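Local coordinates for competence damage-inducible protein A (Enterobacter cloacae subsp. cloacae, PDB 5VU3) that is of unknown function but belongs to the CinA family, whose relatives include nicotinamide-nucleotide amidases, so a similar deamidase activity is possible, at residues K19-R24 / V45-E50; V143-D148 / V157-A162. All coordinates share one frame; numbering follows the deposited sequence.

From the N terminus, helix 14-28 is met first, then strand 32-37 and helix 42-49, whose C-terminal end comes back to the first helix in interaction 1, closing a loop that spans the strand between them. Only after that loop is complete does interaction 2 begin: strand 137-144, at one outer edge of the mixed sheet, runs out into a turn, and helix 149-167 folds back over it. The two contacts therefore follow in series, neither nested nor crossed. They meet at L161 of the last helix, whose CD2 lies 3.8 Å from L21 CD2 and 3.9 Å from L47 CD2, joining the three helices in one apolar core.

Interaction 1: residues K19-R24 / V45-E50; sequences KKLASR and VALCAE. With ACT (acetate ion), chain I.
This is a helix-helix contact of the CinA-family alpha/beta fold: K19-R24, in the middle of helix 14-28, meets V45-E50, where helix 42-49 runs out. The closest approach is made by E50, which sends its carboxylate across to the backbone of the first helix. Its chain bends at chi2 (-42°), and the carboxylate comes to rest beside K19, with OE2 3.0 Å from K19 N. That proximity is not a hydrogen bond, because the angle at the amide is poor; OE2 is instead hydrogen-bonded to the hydroxyl of T18, one residue earlier on the same helix. The carboxylate also touches carbon: OE2 is 3.6 Å from K19 CB, and OE1 sits 4.0 Å from the methyl of A22, nearly one turn further on. K19 itself contributes little beyond CB, since its extended chain carries the ammonium away from E50.

Deeper in, the contact turns apolar. L21 directs its side chain at the other helix, and L47, with CG anti to its carbonyl carbon (chi1 -66°), reaches over to meet it obliquely, methyl against methyl. L32 of strand 32-37 touches both leucines, F56 packs on both A22 and E50, and G41 and G40 of the second subunit pack against V45 and C48. On helix 14-28, away from the interface with 45-50, an acetate, probably from the crystallisation liquor, lies near K20 and R24; both R24 NH1 and R24 NH2 make weak hydrogen bonds to its O. The apolar meeting closes at 3.8 Å, between L21 CD2 and L47 CD2.

Interaction 2: residues V143-D148 / V157-A162; sequences VLFSGD and VHYSLA
V143 lays its CG2 methyl over one face of the Y159 ring, a CH-pi contact between strand 137-144, at one edge of the mixed sheet, and helix 149-167, which follows it in the chain and folds back across it. The methyl stands 4.1 Å from the ring centroid and 29° off the normal, displaced toward the hydroxyl-bearing end of the ring: V143 CG2 is nearest Y159 CZ, at 3.7 Å. The two side chains come at each other from opposite directions. With its CG anti to the backbone N (chi1 173°), Y159 carries its ring off the helix toward the strand.

F145, just beyond the strand, makes the second touch. Its rim meets Y159 CB near the phenyl plane, CZ to CB being 4.1 Å, while V143 CG1 rests over one face of the same phenyl, toward its rim. V143 thus uses one methyl on each aromatic ring.

Further out, the hydroxyl of Y159 is hydrogen-bonded to S141 OG on strand 137-144, so the phenol is held to the strand at its polar end too. F130 of strand 127-134 meets the Y159 ring and touches V143 and F145, while V152, K155 and A156 pack on F145 from the helix. D148 caps the start of that helix. One turn of it is bridged by S160, whose OG donates to V157 O at 2.9 Å, on the same face of that carbonyl as L161 N.

Interaction 1: residues K19-R24 / V45-E50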
ATOM      1  N   LYS A  19       9.089  -2.935 -14.841  1.00 21.83           N
ATOM      2  CA  LYS A  19       8.844  -3.286 -16.239  1.00 23.45           C
ATOM      3  C   LYS A  19       9.332  -4.699 -16.544  1.00 22.44           C
ATOM      4  O   LYS A  19       8.620  -5.491 -17.180  1.00 22.40           O
ATOM      5  CB  LYS A  19       9.516  -2.271 -17.161  1.00 22.42           C
ATOM      6  CG  LYS A  19       9.266  -2.516 -18.634  1.00 32.15           C
ATOM      7  CD  LYS A  19       9.875  -1.396 -19.464  1.00 40.50           C
ATOM      8  CE  LYS A  19       9.534  -1.534 -20.934  1.00 47.40           C
ATOM      9  NZ  LYS A  19      10.212  -0.470 -21.725  1.00 50.21           N
ATOM     10  N   LYS A  20      10.544  -5.037 -16.091  1.00 21.79           N
ATOM     11  CA  LYS A  20      11.055  -6.394 -16.273  1.00 27.53           C
ATOM     12  C   LYS A  20      10.142  -7.413 -15.601  1.00 26.54           C
ATOM     13  O   LYS A  20       9.823  -8.461 -16.176  1.00 27.72           O
ATOM     14  CB  LYS A  20      12.467  -6.506 -15.699  1.00 27.17           C
ATOM     15  CG  LYS A  20      13.601  -6.137 -16.639  1.00 34.87           C
ATOM     16  CD  LYS A  20      14.840  -5.760 -15.837  1.00 39.95           C
ATOM     17  CE  LYS A  20      16.125  -6.194 -16.524  1.00 54.64           C
ATOM     18  NZ  LYS A  20      16.559  -7.546 -16.067  1.00 61.18           N
ATOM     19  N   LEU A  21       9.730  -7.122 -14.366  1.00 23.61           N
ATOM     20  CA  LEU A  21       8.902  -8.049 -13.605  1.00 25.21           C
ATOM     21  C   LEU A  21       7.535  -8.232 -14.254  1.00 25.83           C
ATOM     22  O   LEU A  21       7.030  -9.357 -14.349  1.00 25.87           O
ATOM     23  CB  LEU A  21       8.767  -7.538 -12.167  1.00 23.26           C
ATOM     24  CG  LEU A  21       7.913  -8.337 -11.186  1.00 24.05           C
ATOM     25  CD1 LEU A  21       8.488  -9.733 -11.011  1.00 24.31           C
ATOM     26  CD2 LEU A  21       7.848  -7.604  -9.839  1.00 23.61           C
ATOM     27  N   ALA A  22       6.925  -7.132 -14.707  1.00 25.33           N
ATOM     28  CA  ALA A  22       5.675  -7.210 -15.457  1.00 22.55           C
ATOM     29  C   ALA A  22       5.785  -8.178 -16.630  1.00 25.33           C
ATOM     30  O   ALA A  22       4.890  -8.999 -16.859  1.00 28.81           O
ATOM     31  CB  ALA A  22       5.286  -5.817 -15.958  1.00 22.83           C
ATOM     32  N   SER A  23       6.879  -8.087 -17.390  1.00 27.61           N
ATOM     33  CA  SER A  23       7.063  -8.973 -18.536  0.50 29.42           C
ATOM     34  C   SER A  23       7.099 -10.433 -18.103  1.00 32.33           C
ATOM     35  O   SER A  23       6.411 -11.283 -18.688  1.00 35.06           O
ATOM     36  CB  SER A  23       8.347  -8.609 -19.283  0.50 31.12           C
ATOM     37  OG  SER A  23       8.121  -7.562 -20.207  0.50 31.75           O
ATOM     38  N   ARG A  24       7.905 -10.747 -17.083  1.00 29.22           N
ATOM     39  CA  ARG A  24       8.034 -12.136 -16.642  1.00 33.92           C
ATOM     40  C   ARG A  24       6.703 -12.680 -16.145  1.00 32.05           C
ATOM     41  O   ARG A  24       6.305 -13.799 -16.490  1.00 30.08           O
ATOM     42  CB  ARG A  24       9.082 -12.262 -15.536  1.00 36.63           C
ATOM     43  CG  ARG A  24      10.383 -11.530 -15.770  1.00 43.12           C
ATOM     44  CD  ARG A  24      11.388 -12.383 -16.514  1.00 51.57           C
ATOM     45  NE  ARG A  24      12.744 -11.840 -16.423  1.00 57.16           N
ATOM     46  CZ  ARG A  24      13.139 -10.704 -16.992  1.00 56.86           C
ATOM     47  NH1 ARG A  24      12.286  -9.969 -17.697  1.00 54.17           N
ATOM     48  NH2 ARG A  24      14.395 -10.300 -16.856  1.00 57.93           N
ATOM     49  N   VAL A  45       3.105   0.971  -4.449  1.00 15.87           N
ATOM     50  CA  VAL A  45       3.115   2.143  -5.327  1.00 20.13           C
ATOM     51  C   VAL A  45       3.953   1.862  -6.567  1.00 20.86           C
ATOM     52  O   VAL A  45       3.542   2.156  -7.696  1.00 19.64           O
ATOM     53  CB  VAL A  45       3.632   3.382  -4.572  1.00 20.28           C
ATOM     54  CG1 VAL A  45       4.130   4.452  -5.563  1.00 23.08           C
ATOM     55  CG2 VAL A  45       2.540   3.965  -3.678  1.00 17.04           C
ATOM     56  N   ALA A  46       5.141   1.285  -6.374  1.00 16.91           N
ATOM     57  CA  ALA A  46       6.011   0.974  -7.508  1.00 19.96           C
ATOM     58  C   ALA A  46       5.337   0.005  -8.468  1.00 18.98           C
ATOM     59  O   ALA A  46       5.412   0.176  -9.692  1.00 17.07           O
ATOM     60  CB  ALA A  46       7.332   0.394  -7.008  1.00 21.41           C
ATOM     61  N   LEU A  47       4.663  -1.019  -7.931  1.00 15.50           N
ATOM     62  CA  LEU A  47       4.017  -2.006  -8.788  1.00 16.41           C
ATOM     63  C   LEU A  47       2.795  -1.423  -9.485  1.00 18.53           C
ATOM     64  O   LEU A  47       2.507  -1.781 -10.633  1.00 19.66           O
ATOM     65  CB  LEU A  47       3.648  -3.244  -7.963  1.00 19.49           C
ATOM     66  CG  LEU A  47       4.865  -4.016  -7.432  1.00 19.95           C
ATOM     67  CD1 LEU A  47       4.478  -4.915  -6.255  1.00 18.83           C
ATOM     68  CD2 LEU A  47       5.517  -4.836  -8.539  1.00 16.01           C
ATOM     69  N   CYS A  48       2.079  -0.508  -8.830  1.00 20.05           N
ATOM     70  CA  CYS A  48       0.930   0.119  -9.468  1.00 19.65           C
ATOM     71  C   CYS A  48       1.322   1.191 -10.469  1.00 21.08           C
ATOM     72  O   CYS A  48       0.468   1.619 -11.253  1.00 22.26           O
ATOM     73  CB  CYS A  48       0.001   0.734  -8.419  1.00 16.91           C
ATOM     74  SG  CYS A  48      -0.873  -0.497  -7.437  1.00 19.72           S
ATOM     75  N   ALA A  49       2.572   1.655 -10.446  1.00 20.58           N
ATOM     76  CA  ALA A  49       3.009   2.628 -11.439  1.00 24.36           C
ATOM     77  C   ALA A  49       3.272   1.978 -12.783  1.00 26.97           C
ATOM     78  O   ALA A  49       3.306   2.678 -13.804  1.00 23.92           O
ATOM     79  CB  ALA A  49       4.267   3.350 -10.955  1.00 27.10           C
ATOM     80  N   GLU A  50       3.456   0.660 -12.790  1.00 24.44           N
ATOM     81  CA  GLU A  50       3.722  -0.081 -14.012  1.00 29.54           C
ATOM     82  C   GLU A  50       2.580   0.072 -15.005  1.00 31.99           C
ATOM     83  O   GLU A  50       1.403   0.022 -14.639  1.00 32.90           O
ATOM     84  CB  GLU A  50       3.922  -1.558 -13.687  1.00 32.14           C
ATOM     85  CG  GLU A  50       5.334  -2.063 -13.895  1.00 38.71           C
ATOM     86  CD  GLU A  50       5.968  -1.541 -15.165  1.00 47.94           C
ATOM     87  OE1 GLU A  50       5.478  -1.873 -16.270  1.00 52.30           O
ATOM     88  OE2 GLU A  50       6.961  -0.790 -15.054  1.00 51.63           O
TER
HETATM   89  C   ACT I 201      14.338  -7.717 -20.614  1.00 47.23           C
HETATM   90  O   ACT I 201      14.556  -8.524 -19.669  1.00 46.95           O
HETATM   91  OXT ACT I 201      13.751  -7.928 -21.710  1.00 50.56           O
HETATM   92  CH3 ACT I 201      14.877  -6.269 -20.386  1.00 46.45           C

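Interaction 2: residues V143-D148 / V157-A162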
ATOM      1  N   VAL A 143      18.722  -8.597   5.706  1.00 19.42           N
ATOM      2  CA  VAL A 143      19.599  -7.565   5.160  1.00 19.20           C
ATOM      3  C   VAL A 143      19.711  -6.411   6.144  1.00 20.93           C
ATOM      4  O   VAL A 143      18.733  -6.049   6.810  1.00 25.19           O
ATOM      5  CB  VAL A 143      19.097  -7.051   3.795  1.00 16.60           C
ATOM      6  CG1 VAL A 143      20.069  -6.027   3.212  1.00 19.30           C
ATOM      7  CG2 VAL A 143      18.886  -8.202   2.820  1.00 17.27           C
ATOM      8  N   LEU A 144      20.908  -5.836   6.242  1.00 21.79           N
ATOM      9  CA  LEU A 144      21.122  -4.590   6.961  1.00 18.70           C
ATOM     10  C   LEU A 144      21.380  -3.489   5.942  1.00 18.48           C
ATOM     11  O   LEU A 144      22.365  -3.556   5.199  1.00 19.32           O
ATOM     12  CB  LEU A 144      22.296  -4.701   7.929  1.00 22.87           C
ATOM     13  CG  LEU A 144      22.662  -3.372   8.586  1.00 27.07           C
ATOM     14  CD1 LEU A 144      21.587  -2.987   9.591  1.00 26.87           C
ATOM     15  CD2 LEU A 144      24.022  -3.450   9.267  1.00 26.89           C
ATOM     16  N   PHE A 145      20.504  -2.486   5.917  1.00 16.37           N
ATOM     17  CA  PHE A 145      20.642  -1.323   5.044  1.00 17.52           C
ATOM     18  C   PHE A 145      21.170  -0.123   5.827  1.00 20.75           C
ATOM     19  O   PHE A 145      20.782   0.100   6.980  1.00 18.89           O
ATOM     20  CB  PHE A 145      19.299  -0.948   4.418  1.00 15.49           C
ATOM     21  CG  PHE A 145      18.721  -2.000   3.518  1.00 19.43           C
ATOM     22  CD1 PHE A 145      19.145  -2.109   2.199  1.00 21.20           C
ATOM     23  CD2 PHE A 145      17.739  -2.872   3.985  1.00 20.17           C
ATOM     24  CE1 PHE A 145      18.610  -3.072   1.360  1.00 20.74           C
ATOM     25  CE2 PHE A 145      17.197  -3.836   3.157  1.00 17.78           C
ATOM     26  CZ  PHE A 145      17.635  -3.939   1.839  1.00 18.55           C
ATOM     27  N   SER A 146      22.023   0.672   5.186  1.00 20.26           N
ATOM     28  CA  SER A 146      22.532   1.888   5.806  1.00 21.47           C
ATOM     29  C   SER A 146      21.579   3.060   5.564  1.00 21.08           C
ATOM     30  O   SER A 146      20.707   3.020   4.692  1.00 21.35           O
ATOM     31  CB  SER A 146      23.921   2.235   5.259  1.00 20.38           C
ATOM     32  OG  SER A 146      23.839   2.657   3.904  1.00 23.97           O
ATOM     33  N   GLY A 147      21.750   4.107   6.372  1.00 22.39           N
ATOM     34  CA  GLY A 147      21.044   5.363   6.181  1.00 24.97           C
ATOM     35  C   GLY A 147      19.833   5.502   7.080  1.00 22.36           C
ATOM     36  O   GLY A 147      19.606   4.718   8.005  1.00 23.78           O
ATOM     37  N   ASP A 148      19.031   6.524   6.787  1.00 20.73           N
ATOM     38  CA  ASP A 148      17.855   6.804   7.600  1.00 24.53           C
ATOM     39  C   ASP A 148      16.652   6.027   7.060  1.00 22.95           C
ATOM     40  O   ASP A 148      16.769   5.244   6.112  1.00 21.58           O
ATOM     41  CB  ASP A 148      17.618   8.311   7.689  1.00 25.25           C
ATOM     42  CG  ASP A 148      17.191   8.940   6.368  1.00 31.33           C
ATOM     43  OD1 ASP A 148      16.866   8.228   5.387  1.00 30.30           O
ATOM     44  OD2 ASP A 148      17.187  10.188   6.314  1.00 35.92           O
ATOM     45  N   VAL A 157      12.782  -1.634  -1.052  1.00 16.67           N
ATOM     46  CA  VAL A 157      11.865  -1.801  -2.175  1.00 17.64           C
ATOM     47  C   VAL A 157      12.620  -2.280  -3.409  1.00 18.69           C
ATOM     48  O   VAL A 157      12.213  -3.239  -4.076  1.00 16.72           O
ATOM     49  CB  VAL A 157      11.103  -0.492  -2.444  1.00 17.56           C
ATOM     50  CG1 VAL A 157      10.397  -0.548  -3.807  1.00 16.78           C
ATOM     51  CG2 VAL A 157      10.094  -0.236  -1.327  1.00 16.76           C
ATOM     52  N   HIS A 158      13.729  -1.644  -3.705  1.00 17.29           N
ATOM     53  CA  HIS A 158      14.541  -2.027  -4.844  1.00 18.03           C
ATOM     54  C   HIS A 158      15.046  -3.443  -4.710  1.00 21.55           C
ATOM     55  O   HIS A 158      14.968  -4.200  -5.600  1.00 19.07           O
ATOM     56  CB  HIS A 158      15.692  -1.044  -5.051  1.00 18.81           C
ATOM     57  CG  HIS A 158      16.618  -1.374  -6.185  1.00 19.78           C
ATOM     58  ND1 HIS A 158      17.581  -2.338  -6.104  1.00 17.85           N
ATOM     59  CD2 HIS A 158      16.725  -0.850  -7.422  1.00 17.70           C
ATOM     60  CE1 HIS A 158      18.249  -2.386  -7.234  1.00 19.66           C
ATOM     61  NE2 HIS A 158      17.738  -1.501  -8.055  1.00 21.60           N
ATOM     62  N   TYR A 159      15.551  -3.763  -3.542  1.00 16.00           N
ATOM     63  CA  TYR A 159      16.110  -5.092  -3.315  1.00 18.19           C
ATOM     64  C   TYR A 159      15.048  -6.180  -3.478  1.00 16.88           C
ATOM     65  O   TYR A 159      15.306  -7.212  -4.108  1.00 19.05           O
ATOM     66  CB  TYR A 159      16.760  -5.148  -1.927  1.00 18.89           C
ATOM     67  CG  TYR A 159      17.225  -6.522  -1.491  1.00 22.66           C
ATOM     68  CD1 TYR A 159      18.514  -6.968  -1.771  1.00 29.89           C
ATOM     69  CD2 TYR A 159      16.383  -7.363  -0.770  1.00 23.99           C
ATOM     70  CE1 TYR A 159      18.943  -8.225  -1.365  1.00 27.30           C
ATOM     71  CE2 TYR A 159      16.801  -8.613  -0.360  1.00 24.31           C
ATOM     72  CZ  TYR A 159      18.076  -9.041  -0.659  1.00 27.38           C
ATOM     73  OH  TYR A 159      18.474 -10.290  -0.244  1.00 31.44           O
ATOM     74  N   SER A 160      13.840  -5.963  -2.940  1.00 16.71           N
ATOM     75  CA  SER A 160      12.799  -6.984  -3.058  1.00 16.51           C
ATOM     76  C   SER A 160      12.456  -7.249  -4.515  1.00 21.49           C
ATOM     77  O   SER A 160      12.240  -8.401  -4.913  1.00 19.60           O
ATOM     78  CB  SER A 160      11.541  -6.575  -2.280  1.00 16.87           C
ATOM     79  OG  SER A 160      10.851  -5.498  -2.905  1.00 17.25           O
ATOM     80  N   LEU A 161      12.431  -6.192  -5.334  1.00 17.34           N
ATOM     81  CA  LEU A 161      12.079  -6.343  -6.741  1.00 19.35           C
ATOM     82  C   LEU A 161      13.212  -6.979  -7.535  1.00 20.28           C
ATOM     83  O   LEU A 161      12.968  -7.832  -8.397  1.00 19.97           O
ATOM     84  CB  LEU A 161      11.723  -4.973  -7.329  1.00 18.18           C
ATOM     85  CG  LEU A 161      10.421  -4.376  -6.781  1.00 20.86           C
ATOM     86  CD1 LEU A 161      10.369  -2.862  -7.044  1.00 18.18           C
ATOM     87  CD2 LEU A 161       9.222  -5.079  -7.412  1.00 21.94           C
ATOM     88  N   ALA A 162      14.454  -6.549  -7.286  1.00 18.84           N
ATOM     89  CA  ALA A 162      15.588  -7.075  -8.041  1.00 16.90           C
ATOM     90  C   ALA A 162      15.754  -8.568  -7.808  1.00 20.90           C
ATOM     91  O   ALA A 162      16.024  -9.332  -8.745  1.00 19.88           O
ATOM     92  CB  ALA A 162      16.868  -6.333  -7.655  1.00 17.73           C
TER